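Local coordinates for protein tartrate dehydrogenase/decarboxylase (Pseudomonas putida, PDB 3FLK) that oxidises tartrate with NAD(+), converts meso-tartrate to D-glycerate and oxidatively decarboxylates D-malate to pyruvate, using a magnesium or manganese ion, at residues I171-F176 and A212-V217; A10-G13 and G17-V20; L33-A38 and H323-N328. The protein carries 1 engineered substitution. One frame throughout, in Å; residues are numbered along the deposited sequence.

Contact 1. Residues I171-F176 and A212-V217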
ATOM      1  N   ILE A 171     -10.901  12.108 -13.406  1.00 12.33           N
ATOM      2  CA  ILE A 171     -10.956  11.521 -12.063  1.00 12.03           C
ATOM      3  C   ILE A 171     -10.718  12.586 -10.985  1.00 12.02           C
ATOM      4  O   ILE A 171     -11.378  12.577  -9.945  1.00 11.56           O
ATOM      5  CB  ILE A 171     -10.012  10.276 -11.891  1.00 11.89           C
ATOM      6  CG1 ILE A 171     -10.372   9.482 -10.625  1.00 11.92           C
ATOM      7  CG2 ILE A 171      -8.535  10.670 -11.886  1.00 11.66           C
ATOM      8  CD1 ILE A 171     -11.699   8.729 -10.717  1.00 12.12           C
ATOM      9  N   LEU A 172      -9.794  13.508 -11.254  1.00 12.09           N
ATOM     10  CA  LEU A 172      -9.502  14.610 -10.336  1.00 12.46           C
ATOM     11  C   LEU A 172     -10.701  15.543 -10.212  1.00 12.65           C
ATOM     12  O   LEU A 172     -11.044  15.976  -9.109  1.00 12.68           O
ATOM     13  CB  LEU A 172      -8.261  15.393 -10.786  1.00 12.61           C
ATOM     14  CG  LEU A 172      -6.897  14.702 -10.660  1.00 12.94           C
ATOM     15  CD1 LEU A 172      -5.832  15.508 -11.383  1.00 13.18           C
ATOM     16  CD2 LEU A 172      -6.504  14.454  -9.202  1.00 13.03           C
ATOM     17  N   LYS A 173     -11.342  15.835 -11.342  1.00 12.94           N
ATOM     18  CA  LYS A 173     -12.547  16.662 -11.355  1.00 13.47           C
ATOM     19  C   LYS A 173     -13.656  16.036 -10.512  1.00 13.47           C
ATOM     20  O   LYS A 173     -14.267  16.716  -9.689  1.00 13.41           O
ATOM     21  CB  LYS A 173     -13.036  16.914 -12.782  1.00 13.62           C
ATOM     22  CG  LYS A 173     -14.220  17.874 -12.858  1.00 14.77           C
ATOM     23  CD  LYS A 173     -14.512  18.302 -14.282  1.00 17.00           C
ATOM     24  CE  LYS A 173     -15.639  19.328 -14.328  1.00 18.73           C
ATOM     25  NZ  LYS A 173     -16.950  18.736 -13.947  1.00 19.78           N
ATOM     26  N   TYR A 174     -13.899  14.742 -10.707  1.00 13.54           N
ATOM     27  CA  TYR A 174     -14.918  14.042  -9.929  1.00 13.59           C
ATOM     28  C   TYR A 174     -14.654  14.167  -8.428  1.00 13.43           C
ATOM     29  O   TYR A 174     -15.563  14.501  -7.662  1.00 13.40           O
ATOM     30  CB  TYR A 174     -15.032  12.568 -10.342  1.00 13.87           C
ATOM     31  CG  TYR A 174     -16.329  11.934  -9.884  1.00 14.22           C
ATOM     32  CD1 TYR A 174     -17.448  11.909 -10.720  1.00 14.51           C
ATOM     33  CD2 TYR A 174     -16.449  11.386  -8.605  1.00 13.96           C
ATOM     34  CE1 TYR A 174     -18.650  11.335 -10.298  1.00 14.96           C
ATOM     35  CE2 TYR A 174     -17.646  10.816  -8.174  1.00 14.30           C
ATOM     36  CZ  TYR A 174     -18.739  10.793  -9.025  1.00 14.80           C
ATOM     37  OH  TYR A 174     -19.922  10.224  -8.604  1.00 15.60           O
ATOM     38  N   ALA A 175     -13.407  13.927  -8.025  1.00 13.18           N
ATOM     39  CA  ALA A 175     -13.015  13.964  -6.616  1.00 13.09           C
ATOM     40  C   ALA A 175     -13.170  15.347  -5.987  1.00 13.18           C
ATOM     41  O   ALA A 175     -13.633  15.466  -4.852  1.00 12.88           O
ATOM     42  CB  ALA A 175     -11.591  13.462  -6.446  1.00 13.02           C
ATOM     43  N   PHE A 176     -12.778  16.384  -6.725  1.00 13.29           N
ATOM     44  CA  PHE A 176     -12.928  17.761  -6.253  1.00 13.63           C
ATOM     45  C   PHE A 176     -14.390  18.209  -6.221  1.00 13.93           C
ATOM     46  O   PHE A 176     -14.801  18.898  -5.287  1.00 13.92           O
ATOM     47  CB  PHE A 176     -12.059  18.731  -7.068  1.00 13.53           C
ATOM     48  CG  PHE A 176     -10.643  18.827  -6.573  1.00 13.34           C
ATOM     49  CD1 PHE A 176     -10.289  19.779  -5.623  1.00 13.36           C
ATOM     50  CD2 PHE A 176      -9.666  17.958  -7.042  1.00 13.29           C
ATOM     51  CE1 PHE A 176      -8.982  19.867  -5.146  1.00 13.30           C
ATOM     52  CE2 PHE A 176      -8.354  18.035  -6.573  1.00 13.60           C
ATOM     53  CZ  PHE A 176      -8.012  18.995  -5.626  1.00 13.44           C
ATOM     54  N   ALA A 212      -6.847  24.512  -8.404  1.00 21.72           N
ATOM     55  CA  ALA A 212      -6.976  25.958  -8.607  1.00 21.98           C
ATOM     56  C   ALA A 212      -8.411  26.390  -8.917  1.00 22.05           C
ATOM     57  O   ALA A 212      -8.799  27.520  -8.615  1.00 22.20           O
ATOM     58  CB  ALA A 212      -6.026  26.429  -9.706  1.00 21.91           C
ATOM     59  N   HIS A 213      -9.192  25.492  -9.515  1.00 22.03           N
ATOM     60  CA  HIS A 213     -10.589  25.777  -9.850  1.00 22.13           C
ATOM     61  C   HIS A 213     -11.554  25.581  -8.673  1.00 21.66           C
ATOM     62  O   HIS A 213     -12.768  25.728  -8.831  1.00 21.46           O
ATOM     63  CB  HIS A 213     -11.044  24.919 -11.031  1.00 22.45           C
ATOM     64  CG  HIS A 213     -10.345  25.230 -12.319  1.00 23.91           C
ATOM     65  ND1 HIS A 213      -9.200  24.575 -12.721  1.00 25.37           N
ATOM     66  CD2 HIS A 213     -10.639  26.112 -13.303  1.00 24.82           C
ATOM     67  CE1 HIS A 213      -8.815  25.044 -13.895  1.00 25.76           C
ATOM     68  NE2 HIS A 213      -9.671  25.980 -14.270  1.00 26.25           N
ATOM     69  N   TYR A 214     -11.010  25.246  -7.503  1.00 21.30           N
ATOM     70  CA  TYR A 214     -11.819  24.967  -6.316  1.00 21.06           C
ATOM     71  C   TYR A 214     -11.308  25.726  -5.092  1.00 21.04           C
ATOM     72  O   TYR A 214     -10.645  25.145  -4.228  1.00 21.04           O
ATOM     73  CB  TYR A 214     -11.873  23.460  -6.035  1.00 20.89           C
ATOM     74  CG  TYR A 214     -12.533  22.657  -7.130  1.00 20.69           C
ATOM     75  CD1 TYR A 214     -13.890  22.339  -7.070  1.00 20.48           C
ATOM     76  CD2 TYR A 214     -11.801  22.217  -8.231  1.00 20.40           C
ATOM     77  CE1 TYR A 214     -14.498  21.601  -8.082  1.00 20.35           C
ATOM     78  CE2 TYR A 214     -12.398  21.483  -9.243  1.00 20.10           C
ATOM     79  CZ  TYR A 214     -13.742  21.178  -9.166  1.00 20.28           C
ATOM     80  OH  TYR A 214     -14.319  20.450 -10.178  1.00 20.55           O
ATOM     81  N   PRO A 215     -11.619  27.037  -5.011  1.00 21.09           N
ATOM     82  CA  PRO A 215     -11.186  27.867  -3.886  1.00 21.06           C
ATOM     83  C   PRO A 215     -11.658  27.366  -2.513  1.00 20.89           C
ATOM     84  O   PRO A 215     -10.958  27.572  -1.522  1.00 20.95           O
ATOM     85  CB  PRO A 215     -11.796  29.242  -4.202  1.00 21.22           C
ATOM     86  CG  PRO A 215     -12.884  28.976  -5.190  1.00 21.31           C
ATOM     87  CD  PRO A 215     -12.397  27.815  -5.995  1.00 21.04           C
ATOM     88  N   HIS A 216     -12.816  26.709  -2.461  1.00 20.67           N
ATOM     89  CA  HIS A 216     -13.374  26.227  -1.189  1.00 20.63           C
ATOM     90  C   HIS A 216     -12.726  24.934  -0.682  1.00 20.52           C
ATOM     91  O   HIS A 216     -12.779  24.639   0.517  1.00 20.60           O
ATOM     92  CB  HIS A 216     -14.892  26.025  -1.285  1.00 20.66           C
ATOM     93  CG  HIS A 216     -15.639  27.215  -1.803  1.00 21.22           C
ATOM     94  ND1 HIS A 216     -16.737  27.100  -2.627  1.00 21.56           N
ATOM     95  CD2 HIS A 216     -15.441  28.544  -1.622  1.00 21.53           C
ATOM     96  CE1 HIS A 216     -17.188  28.305  -2.927  1.00 22.05           C
ATOM     97  NE2 HIS A 216     -16.421  29.199  -2.329  1.00 21.70           N
ATOM     98  N   VAL A 217     -12.123  24.172  -1.591  1.00 20.19           N
ATOM     99  CA  VAL A 217     -11.567  22.858  -1.250  1.00 19.92           C
ATOM    100  C   VAL A 217     -10.108  22.922  -0.781  1.00 19.92           C
ATOM    101  O   VAL A 217      -9.226  23.420  -1.483  1.00 19.94           O
ATOM    102  CB  VAL A 217     -11.735  21.841  -2.416  1.00 19.93           C
ATOM    103  CG1 VAL A 217     -11.148  20.480  -2.052  1.00 19.57           C
ATOM    104  CG2 VAL A 217     -13.204  21.693  -2.783  1.00 19.56           C
TER
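F176 and Y214 make the main aromatic contact between helix 165-181 and the turn that leads from helix 199-211 into strand 218-223. The closest approach is a CH-pi contact: F176 CB sits 3.5 Å from the centroid of the Y214 ring, only 12° off the ring normal, so the methylene lies over the middle of one face. The two rings themselves are inclined by 32° with centroids 5.3 Å apart, an oblique pair. Y214 CG stands anti to its carbonyl carbon (chi1 -63°), which carries the ring out over the helix.

Apolar contact continues at V217, the last residue of a type I turn that starts at Y214 and is closed by V217 N to Y214 O at 3.2 Å. V217 CG1, anti to the backbone N, touches F176 CD1 at 3.7 Å and reaches CE1 of the same ring at 3.8 Å. Both ends of the turn therefore rest on one phenylalanine. V217 also packs on A179 and E180, and F176 on A211 of helix 199-211.

Toward the exposed side, the aliphatic part of K173 takes over, its CG 3.7 Å from Y214 OH. The polar ends are settled by D177, one helical turn beyond K173: OD1 is hydrogen-bonded to the tyrosine hydroxyl, OD2 forms a salt bridge with K173 NZ.

No hydrogen bond links the two segments directly. Carbon contacts around F176 hold the turn to the helix, joined by polar links from Y214 to D177 and from H216 to E180, and D177 fixes where the tyrosine ring ends, probably with its negative charge partly balanced by the lysine.

Contact 2. Residues A10-G13 and G17-V20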
ATOM      1  N   ALA A  10     -27.522  -9.347 -13.068  1.00 18.71           N
ATOM      2  CA  ALA A  10     -26.886  -9.950 -11.900  1.00 18.24           C
ATOM      3  C   ALA A  10     -25.876 -11.003 -12.342  1.00 17.90           C
ATOM      4  O   ALA A  10     -26.225 -11.966 -13.033  1.00 17.82           O
ATOM      5  CB  ALA A  10     -27.935 -10.555 -10.972  1.00 18.32           C
ATOM      6  N   ILE A  11     -24.618 -10.800 -11.959  1.00 17.27           N
ATOM      7  CA  ILE A  11     -23.526 -11.679 -12.369  1.00 16.94           C
ATOM      8  C   ILE A  11     -22.719 -12.077 -11.131  1.00 16.59           C
ATOM      9  O   ILE A  11     -21.836 -11.333 -10.700  1.00 16.56           O
ATOM     10  CB  ILE A  11     -22.601 -11.006 -13.431  1.00 16.87           C
ATOM     11  CG1 ILE A  11     -23.424 -10.417 -14.586  1.00 16.91           C
ATOM     12  CG2 ILE A  11     -21.554 -12.005 -13.951  1.00 17.00           C
ATOM     13  CD1 ILE A  11     -22.611  -9.628 -15.611  1.00 17.03           C
ATOM     14  N   PRO A  12     -23.037 -13.249 -10.542  1.00 16.24           N
ATOM     15  CA  PRO A  12     -22.362 -13.685  -9.314  1.00 15.91           C
ATOM     16  C   PRO A  12     -20.860 -13.951  -9.483  1.00 15.57           C
ATOM     17  O   PRO A  12     -20.075 -13.612  -8.595  1.00 15.36           O
ATOM     18  CB  PRO A  12     -23.108 -14.971  -8.928  1.00 15.99           C
ATOM     19  CG  PRO A  12     -23.772 -15.434 -10.169  1.00 16.21           C
ATOM     20  CD  PRO A  12     -24.059 -14.212 -10.990  1.00 16.15           C
ATOM     21  N   GLY A  13     -20.473 -14.547 -10.608  1.00 15.22           N
ATOM     22  CA  GLY A  13     -19.073 -14.872 -10.867  1.00 14.96           C
ATOM     23  C   GLY A  13     -18.606 -16.124 -10.147  1.00 14.88           C
ATOM     24  O   GLY A  13     -19.255 -17.170 -10.230  1.00 14.85           O
ATOM     25  N   GLY A  17     -18.843 -14.889  -4.382  1.00 13.52           N
ATOM     26  CA  GLY A  17     -19.756 -14.105  -5.214  1.00 14.00           C
ATOM     27  C   GLY A  17     -21.085 -14.825  -5.374  1.00 14.43           C
ATOM     28  O   GLY A  17     -22.139 -14.192  -5.422  1.00 14.42           O
ATOM     29  N   LEU A  18     -21.024 -16.155  -5.432  1.00 14.78           N
ATOM     30  CA  LEU A  18     -22.217 -17.002  -5.520  1.00 15.15           C
ATOM     31  C   LEU A  18     -22.987 -17.054  -4.197  1.00 15.29           C
ATOM     32  O   LEU A  18     -24.193 -17.295  -4.187  1.00 15.39           O
ATOM     33  CB  LEU A  18     -21.837 -18.420  -5.968  1.00 15.34           C
ATOM     34  CG  LEU A  18     -21.260 -18.589  -7.381  1.00 15.63           C
ATOM     35  CD1 LEU A  18     -20.398 -19.840  -7.478  1.00 16.29           C
ATOM     36  CD2 LEU A  18     -22.367 -18.614  -8.427  1.00 16.47           C
ATOM     37  N   GLU A  19     -22.291 -16.819  -3.089  1.00 15.35           N
ATOM     38  CA  GLU A  19     -22.913 -16.829  -1.766  1.00 15.84           C
ATOM     39  C   GLU A  19     -23.529 -15.479  -1.395  1.00 15.40           C
ATOM     40  O   GLU A  19     -24.634 -15.425  -0.851  1.00 15.49           O
ATOM     41  CB  GLU A  19     -21.907 -17.265  -0.692  1.00 15.70           C
ATOM     42  CG  GLU A  19     -21.425 -18.709  -0.829  1.00 16.64           C
ATOM     43  CD  GLU A  19     -20.367 -19.090   0.201  1.00 17.07           C
ATOM     44  OE1 GLU A  19     -19.781 -18.187   0.836  1.00 19.41           O
ATOM     45  OE2 GLU A  19     -20.122 -20.302   0.379  1.00 18.71           O
ATOM     46  N   VAL A  20     -22.823 -14.389  -1.689  1.00 15.14           N
ATOM     47  CA  VAL A  20     -23.273 -13.065  -1.243  1.00 15.01           C
ATOM     48  C   VAL A  20     -24.322 -12.411  -2.154  1.00 15.22           C
ATOM     49  O   VAL A  20     -25.183 -11.677  -1.668  1.00 14.97           O
ATOM     50  CB  VAL A  20     -22.091 -12.088  -0.945  1.00 14.96           C
ATOM     51  CG1 VAL A  20     -21.177 -12.664   0.140  1.00 14.29           C
ATOM     52  CG2 VAL A  20     -21.295 -11.753  -2.211  1.00 14.69           C
TER
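The first beta-alpha-beta unit of the chain, strand 6-13, helix 17-35 and strand 39-43, makes its first turn here, where P12, next to last in the strand, meets G17 and L18 at the start of the helix. P12 O lies 3.4 Å from G17 CA in a CA-H...O contact with an angle of 138° at the hydrogen. A side chain on G17 would run straight into that same carbonyl oxygen, so the close approach depends on a glycine at this position. The parallel strands 39-43 and 72-77 flank strand 6-13 in the large mixed sheet of this isocitrate/isopropylmalate dehydrogenase fold; A10 bonds with D42 of strand 39-43 and with F44 just after it, I11 with Y74 and G76 of strand 72-77. Beyond the backbone approach, the proline ring meets a leucine: P12 CB is 3.8 Å from L18 CD2, and P12 CG is 3.9 Å from the same methyl. L18 CG, anti to its carbonyl carbon (chi1 -65°), brings the branch back toward the strand end, with CG itself 3.8 Å from G13 O. G13 has positive phi (79°), a backbone shape glycine adopts readily. L21, one turn further along the helix, also packs on P12 and on A10.

Contact 3. Residues L33-A38 and H323-N328. With SO4 (sulfate ion), chain J.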
ATOM      1  N   LEU A  33     -40.123  -3.699  -2.576  1.00 24.95           N
ATOM      2  CA  LEU A  33     -41.475  -3.881  -2.052  1.00 25.49           C
ATOM      3  C   LEU A  33     -41.893  -2.719  -1.146  1.00 25.72           C
ATOM      4  O   LEU A  33     -42.988  -2.178  -1.290  1.00 25.85           O
ATOM      5  CB  LEU A  33     -41.576  -5.213  -1.297  1.00 25.47           C
ATOM      6  CG  LEU A  33     -42.916  -5.600  -0.656  1.00 25.78           C
ATOM      7  CD1 LEU A  33     -43.953  -5.987  -1.710  1.00 25.95           C
ATOM      8  CD2 LEU A  33     -42.718  -6.730   0.346  1.00 25.65           C
ATOM      9  N   LYS A  34     -41.004  -2.342  -0.230  1.00 25.98           N
ATOM     10  CA  LYS A  34     -41.266  -1.300   0.764  1.00 26.29           C
ATOM     11  C   LYS A  34     -41.497   0.085   0.152  1.00 26.46           C
ATOM     12  O   LYS A  34     -42.362   0.830   0.610  1.00 26.49           O
ATOM     13  CB  LYS A  34     -40.110  -1.236   1.768  1.00 26.19           C
ATOM     14  CG  LYS A  34     -40.388  -0.406   3.007  1.00 26.70           C
ATOM     15  CD  LYS A  34     -39.129  -0.230   3.836  1.00 27.02           C
ATOM     16  CE  LYS A  34     -39.416   0.484   5.145  1.00 27.61           C
ATOM     17  NZ  LYS A  34     -40.111  -0.404   6.112  1.00 27.88           N
ATOM     18  N   HIS A  35     -40.718   0.423  -0.873  1.00 26.65           N
ATOM     19  CA  HIS A  35     -40.762   1.765  -1.458  1.00 26.87           C
ATOM     20  C   HIS A  35     -41.397   1.811  -2.849  1.00 26.94           C
ATOM     21  O   HIS A  35     -41.407   2.858  -3.498  1.00 27.06           O
ATOM     22  CB  HIS A  35     -39.361   2.387  -1.463  1.00 26.78           C
ATOM     23  CG  HIS A  35     -38.804   2.612  -0.094  1.00 26.77           C
ATOM     24  ND1 HIS A  35     -39.084   3.742   0.646  1.00 26.68           N
ATOM     25  CD2 HIS A  35     -38.003   1.844   0.682  1.00 26.72           C
ATOM     26  CE1 HIS A  35     -38.470   3.664   1.814  1.00 26.92           C
ATOM     27  NE2 HIS A  35     -37.808   2.522   1.861  1.00 26.70           N
ATOM     28  N   GLY A  36     -41.935   0.676  -3.289  1.00 27.16           N
ATOM     29  CA  GLY A  36     -42.644   0.589  -4.564  1.00 27.38           C
ATOM     30  C   GLY A  36     -41.761   0.740  -5.788  1.00 27.65           C
ATOM     31  O   GLY A  36     -42.196   1.274  -6.811  1.00 27.73           O
ATOM     32  N   LEU A  37     -40.520   0.271  -5.686  1.00 27.65           N
ATOM     33  CA  LEU A  37     -39.585   0.323  -6.806  1.00 27.74           C
ATOM     34  C   LEU A  37     -39.870  -0.814  -7.775  1.00 27.86           C
ATOM     35  O   LEU A  37     -40.262  -1.910  -7.364  1.00 27.96           O
ATOM     36  CB  LEU A  37     -38.131   0.223  -6.323  1.00 27.59           C
ATOM     37  CG  LEU A  37     -37.658   0.972  -5.074  1.00 27.51           C
ATOM     38  CD1 LEU A  37     -36.227   0.576  -4.743  1.00 27.26           C
ATOM     39  CD2 LEU A  37     -37.776   2.483  -5.224  1.00 27.53           C
ATOM     40  N   ALA A  38     -39.670  -0.550  -9.062  1.00 28.00           N
ATOM     41  CA  ALA A  38     -39.793  -1.590 -10.074  1.00 28.07           C
ATOM     42  C   ALA A  38     -38.406  -2.031 -10.524  1.00 28.16           C
ATOM     43  O   ALA A  38     -37.714  -1.309 -11.248  1.00 28.17           O
ATOM     44  CB  ALA A  38     -40.630  -1.105 -11.248  1.00 28.21           C
ATOM     45  N   HIS A 323     -32.227   3.477  -0.476  1.00 21.86           N
ATOM     46  CA  HIS A 323     -30.808   3.509  -0.114  1.00 21.68           C
ATOM     47  C   HIS A 323     -30.630   3.758   1.380  1.00 21.71           C
ATOM     48  O   HIS A 323     -29.923   3.012   2.060  1.00 21.66           O
ATOM     49  CB  HIS A 323     -30.053   4.583  -0.912  1.00 21.46           C
ATOM     50  CG  HIS A 323     -28.700   4.906  -0.352  1.00 21.19           C
ATOM     51  ND1 HIS A 323     -28.505   5.856   0.627  1.00 20.99           N
ATOM     52  CD2 HIS A 323     -27.477   4.390  -0.623  1.00 20.74           C
ATOM     53  CE1 HIS A 323     -27.222   5.915   0.933  1.00 21.24           C
ATOM     54  NE2 HIS A 323     -26.575   5.036   0.188  1.00 20.67           N
ATOM     55  N   ASP A 324     -31.278   4.812   1.877  1.00 21.82           N
ATOM     56  CA  ASP A 324     -31.167   5.223   3.276  1.00 22.16           C
ATOM     57  C   ASP A 324     -31.662   4.147   4.245  1.00 22.15           C
ATOM     58  O   ASP A 324     -31.059   3.937   5.296  1.00 22.22           O
ATOM     59  CB  ASP A 324     -31.916   6.544   3.514  1.00 22.21           C
ATOM     60  CG  ASP A 324     -31.326   7.714   2.727  1.00 23.17           C
ATOM     61  OD1 ASP A 324     -30.358   7.521   1.952  1.00 22.88           O
ATOM     62  OD2 ASP A 324     -31.845   8.842   2.881  1.00 23.73           O
ATOM     63  N   ASP A 325     -32.752   3.471   3.886  1.00 22.33           N
ATOM     64  CA  ASP A 325     -33.302   2.389   4.709  1.00 22.61           C
ATOM     65  C   ASP A 325     -32.390   1.168   4.741  1.00 22.59           C
ATOM     66  O   ASP A 325     -32.301   0.483   5.760  1.00 22.47           O
ATOM     67  CB  ASP A 325     -34.701   1.989   4.229  1.00 22.71           C
ATOM     68  CG  ASP A 325     -35.787   2.932   4.729  1.00 23.37           C
ATOM     69  OD1 ASP A 325     -35.469   3.901   5.454  1.00 23.75           O
ATOM     70  OD2 ASP A 325     -36.966   2.698   4.397  1.00 24.21           O
HETATM   71  N   MSE A 326     -31.716   0.902   3.624  1.00 22.66           N
HETATM   72  CA  MSE A 326     -30.758  -0.198   3.543  1.00 23.20           C
HETATM   73  C   MSE A 326     -29.545   0.046   4.436  1.00 22.03           C
HETATM   74  O   MSE A 326     -29.088  -0.863   5.127  1.00 21.72           O
HETATM   75  CB  MSE A 326     -30.342  -0.452   2.095  1.00 23.02           C
HETATM   76  CG  MSE A 326     -31.438  -1.114   1.280  1.00 24.11           C
HETATM   77 SE   MSE A 326     -31.017  -1.380  -0.591  1.00 27.04          SE
HETATM   78  CE  MSE A 326     -29.659  -2.770  -0.394  1.00 25.01           C
ATOM     79  N   LEU A 327     -29.049   1.282   4.437  1.00 21.35           N
ATOM     80  CA  LEU A 327     -27.956   1.676   5.324  1.00 20.68           C
ATOM     81  C   LEU A 327     -28.381   1.634   6.789  1.00 20.31           C
ATOM     82  O   LEU A 327     -27.617   1.197   7.644  1.00 20.13           O
ATOM     83  CB  LEU A 327     -27.418   3.063   4.953  1.00 20.65           C
ATOM     84  CG  LEU A 327     -26.219   3.152   3.996  1.00 20.60           C
ATOM     85  CD1 LEU A 327     -24.929   2.655   4.662  1.00 20.35           C
ATOM     86  CD2 LEU A 327     -26.466   2.424   2.677  1.00 19.78           C
ATOM     87  N   ASN A 328     -29.602   2.090   7.061  1.00 20.02           N
ATOM     88  CA  ASN A 328     -30.203   2.015   8.391  1.00 19.81           C
ATOM     89  C   ASN A 328     -30.261   0.567   8.883  1.00 19.33           C
ATOM     90  O   ASN A 328     -29.860   0.275  10.009  1.00 19.21           O
ATOM     91  CB  ASN A 328     -31.608   2.640   8.372  1.00 20.09           C
ATOM     92  CG  ASN A 328     -32.148   2.950   9.768  1.00 20.86           C
ATOM     93  OD1 ASN A 328     -31.623   2.489  10.779  1.00 22.50           O
ATOM     94  ND2 ASN A 328     -33.218   3.738   9.818  1.00 22.44           N
TER
HETATM   95  S   SO4 J 406     -23.417   5.811   1.752  1.00 43.69           S
HETATM   96  O1  SO4 J 406     -21.967   5.887   1.594  1.00 43.85           O
HETATM   97  O2  SO4 J 406     -24.036   6.981   1.136  1.00 44.02           O
HETATM   98  O3  SO4 J 406     -23.926   4.605   1.109  1.00 43.15           O
HETATM   99  O4  SO4 J 406     -23.744   5.789   3.176  1.00 43.65           O
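H35, near the end of helix 17-35, and D325 of helix 317-336 are joined by one hydrogen bond, from H35 NE2 to D325 OD2 at 2.7 Å, bent to 137° at the hydrogen. The oxygen lies close to the imidazole plane, but the nitrogen meets it from above the carboxylate, 44° out of that plane. D325 CG is anti to its carbonyl carbon, extending OD2 toward the histidine.

The same oxygen touches the aliphatic part of K34, whose CE is 3.4 Å away. K34 NZ stops 4.7 Å from D325 OD2 and is instead hydrogen-bonded to the carbonyls of L360 and L363.

The H35 side chain packs on R321, and its O is bonded to R318 NH1, both of helix 317-336. With an alanine here instead of H35, D325 OD2 is likely to lose its cross-segment donor, and the carboxylate would be freer to turn.

Two residues earlier than D325, H323 uses both ring nitrogens. ND1 donates to D324 OD1 at 2.8 Å, nearly straight at 172°, which fixes the ring's rotation, while NE2 donates to O3 of a sulfate ion, also at 2.8 Å. W303 NE1 and R111 NH1 are also hydrogen-bonded to this sulfate, probably from the crystallisation liquor.

Around this surface contact, M326 packs against L28 and A31 of helix 17-35, H323 and L327 reach A306 of helix 299-313, and L37 packs on Y319 and A322 of helix 317-336.

Overall arrangement
Helix 17-35 connects contacts 2 and 3: it starts at one and ends near the other, with centres 21 Å apart and nearest atoms about 10 Å apart. Contact 3 closes a long loop of chain within which contact 1 is nested; their centres are 32 Å apart. Contacts 1 and 2 lie on opposite sides of the chain's centre, 36 Å between centres, and no pair of contacts touches. None of the three is part of the NADH, oxalate or metal site. In contact 2, G13 lies about 8 Å from a bound NADH and G17 about 14 Å from an oxalate. Contact 1 joins helix 165-181 to the turn between helix 199-211 and strand 218-223, an outermost strand of the large sheet.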